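Local coordinates for hypothetical protein (Bacteroides uniformis, PDB 4QE0), which is of unknown function but belongs to the DUF5043 family and pairs with a second copy of itself in the crystal assembly, at residues 74-78 and 79-83. Sequence-based numbering, arbitrary orientation.
With SO4 (sulfate ion), chain I.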
loop_
_atom_site.group_PDB
_atom_site.type_symbol
_atom_site.label_atom_id
_atom_site.label_comp_id
_atom_site.label_asym_id
_atom_site.label_seq_id
_atom_site.Cartn_x
_atom_site.Cartn_y
_atom_site.Cartn_z
ATOM N N ILE A 74 9.354 -19.638 -2.401
ATOM C CA ILE A 74 8.257 -19.121 -1.552
ATOM C C ILE A 74 6.896 -19.641 -1.979
ATOM O O ILE A 74 6.688 -19.986 -3.138
ATOM C CB ILE A 74 8.174 -17.579 -1.566
ATOM C CG1 ILE A 74 8.090 -17.052 -3.007
ATOM C CG2 ILE A 74 9.328 -16.980 -0.818
ATOM C CD1 ILE A 74 7.398 -15.713 -3.114
ATOM N N GLU A 75 5.980 -19.729 -1.021
ATOM C CA GLU A 75 4.606 -20.085 -1.316
ATOM C C GLU A 75 3.905 -18.872 -1.895
ATOM O O GLU A 75 3.971 -17.779 -1.336
ATOM C CB GLU A 75 3.892 -20.537 -0.055
ATOM C CG GLU A 75 2.501 -21.097 -0.296
ATOM C CD GLU A 75 1.990 -21.791 0.961
ATOM O OE1 GLU A 75 1.452 -21.079 1.824
ATOM O OE2 GLU A 75 2.155 -23.030 1.105
ATOM N N TYR A 76 3.238 -19.065 -3.017
ATOM C CA TYR A 76 2.492 -17.995 -3.664
ATOM C C TYR A 76 1.421 -17.459 -2.735
ATOM O O TYR A 76 0.714 -18.217 -2.086
ATOM C CB TYR A 76 1.829 -18.505 -4.936
ATOM C CG TYR A 76 0.993 -17.441 -5.615
ATOM C CD1 TYR A 76 1.602 -16.382 -6.266
ATOM C CD2 TYR A 76 -0.401 -17.481 -5.571
ATOM C CE1 TYR A 76 0.852 -15.394 -6.887
ATOM C CE2 TYR A 76 -1.157 -16.504 -6.201
ATOM C CZ TYR A 76 -0.518 -15.472 -6.852
ATOM O OH TYR A 76 -1.245 -14.495 -7.477
ATOM N N ASP A 77 1.306 -16.143 -2.669
ATOM C CA ASP A 77 0.200 -15.510 -1.972
ATOM C C ASP A 77 -0.251 -14.323 -2.784
ATOM O O ASP A 77 0.491 -13.360 -2.947
ATOM C CB ASP A 77 0.589 -15.066 -0.565
ATOM C CG ASP A 77 -0.640 -14.627 0.244
ATOM O OD1 ASP A 77 -1.133 -13.495 0.092
ATOM O OD2 ASP A 77 -1.214 -15.466 0.974
ATOM N N ARG A 78 -1.478 -14.394 -3.270
ATOM C CA ARG A 78 -1.993 -13.403 -4.183
ATOM C C ARG A 78 -2.032 -12.025 -3.531
ATOM O O ARG A 78 -1.486 -11.052 -4.053
ATOM C CB ARG A 78 -3.398 -13.812 -4.659
ATOM C CG ARG A 78 -3.947 -12.963 -5.810
ATOM C CD ARG A 78 -4.728 -11.764 -5.359
ATOM N NE ARG A 78 -5.704 -12.002 -4.298
ATOM C CZ ARG A 78 -6.278 -11.017 -3.615
ATOM N NH1 ARG A 78 -5.999 -9.761 -3.920
ATOM N NH2 ARG A 78 -7.149 -11.269 -2.633
ATOM N N PHE A 79 -2.653 -11.946 -2.366
ATOM C CA PHE A 79 -2.772 -10.680 -1.692
ATOM C C PHE A 79 -1.425 -10.044 -1.371
ATOM O O PHE A 79 -1.230 -8.844 -1.604
ATOM C CB PHE A 79 -3.602 -10.785 -0.408
ATOM C CG PHE A 79 -3.694 -9.465 0.326
ATOM C CD1 PHE A 79 -4.338 -8.394 -0.243
ATOM C CD2 PHE A 79 -3.041 -9.285 1.536
ATOM C CE1 PHE A 79 -4.391 -7.164 0.395
ATOM C CE2 PHE A 79 -3.072 -8.051 2.181
ATOM C CZ PHE A 79 -3.747 -6.996 1.612
HETATM N N MSE A 80 -0.520 -10.810 -0.787
HETATM C CA MSE A 80 0.773 -10.252 -0.397
HETATM C C MSE A 80 1.531 -9.783 -1.612
HETATM O O MSE A 80 2.197 -8.764 -1.544
HETATM C CB MSE A 80 1.601 -11.233 0.432
HETATM C CG MSE A 80 1.002 -11.487 1.805
HETATM SE SE MSE A 80 1.625 -10.193 3.164
HETATM C CE MSE A 80 0.471 -8.600 2.928
ATOM N N SER A 81 1.446 -10.506 -2.732
ATOM C CA SER A 81 2.114 -10.082 -3.958
ATOM C C SER A 81 1.558 -8.766 -4.483
ATOM O O SER A 81 2.316 -7.861 -4.874
ATOM C CB SER A 81 1.966 -11.130 -5.074
ATOM O OG SER A 81 2.556 -12.328 -4.662
ATOM N N GLN A 82 0.240 -8.657 -4.489
ATOM C CA GLN A 82 -0.397 -7.461 -5.005
ATOM C C GLN A 82 -0.219 -6.315 -4.049
ATOM O O GLN A 82 -0.127 -5.154 -4.468
ATOM C CB GLN A 82 -1.867 -7.712 -5.293
ATOM C CG GLN A 82 -2.061 -8.689 -6.443
ATOM C CD GLN A 82 -3.517 -8.911 -6.796
ATOM O OE1 GLN A 82 -4.404 -8.618 -6.009
ATOM N NE2 GLN A 82 -3.760 -9.473 -7.971
ATOM N N GLN A 83 -0.148 -6.623 -2.757
ATOM C CA GLN A 83 0.077 -5.545 -1.784
ATOM C C GLN A 83 1.466 -4.924 -1.947
ATOM O O GLN A 83 1.610 -3.702 -1.794
ATOM C CB GLN A 83 -0.170 -6.058 -0.370
ATOM C CG GLN A 83 -0.109 -4.990 0.725
ATOM C CD GLN A 83 -1.239 -3.981 0.711
ATOM O OE1 GLN A 83 -2.177 -4.050 -0.081
ATOM N NE2 GLN A 83 -1.144 -3.016 1.629
HETATM S S SO4 I . -7.615 -14.782 -2.541
HETATM O O1 SO4 I . -7.734 -16.192 -2.108
HETATM O O2 SO4 I . -8.956 -14.228 -2.860
HETATM O O3 SO4 I . -7.020 -13.983 -1.446
HETATM O O4 SO4 I . -6.806 -14.737 -3.769
HETATM O O HOH W 1 3.654 -14.777 -3.885
#
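Asp77 caps the N-terminus of helix 78-90: its OD1 takes the amide hydrogen of Met80 N at 2.9 Å on the anti lone pair, in a nearly straight bond (168°). The carboxylate swings there because CG lies anti to the backbone N (chi1 -170°). Asp77 O has two donors from one residue, Ser81 N at 3.0 Å and Ser81 OG at 2.9 Å, arriving from opposite faces of the carbonyl plane. A water links Ser81 OG back to Asp77 N. At the next residue, Arg78 NH1 reaches across one turn to Gln82 OE1, a 2.9 Å bond; the oxygen lies in the guanidinium plane, but the donor stands above the amide carbonyl plane, the two groups being turned 71° apart. Phe79 CB covers one guanidinium face. A sulfate, probably from the crystallisation liquor, sits at the edge, held by Arg78 NE to its O4 and Arg78 NH2 to its O3, both at 3.0 Å. Arg78 NH1 also donates to Leu179 O, so an alanine in place of Arg78 would probably leave that carbonyl and Gln82 OE1 without their shared donor. In the loop leading into the helix, Ile74 packs on strand 164-169, while Phe79 meets Phe41 of the second subunit, placing this helix start at the dimer contact.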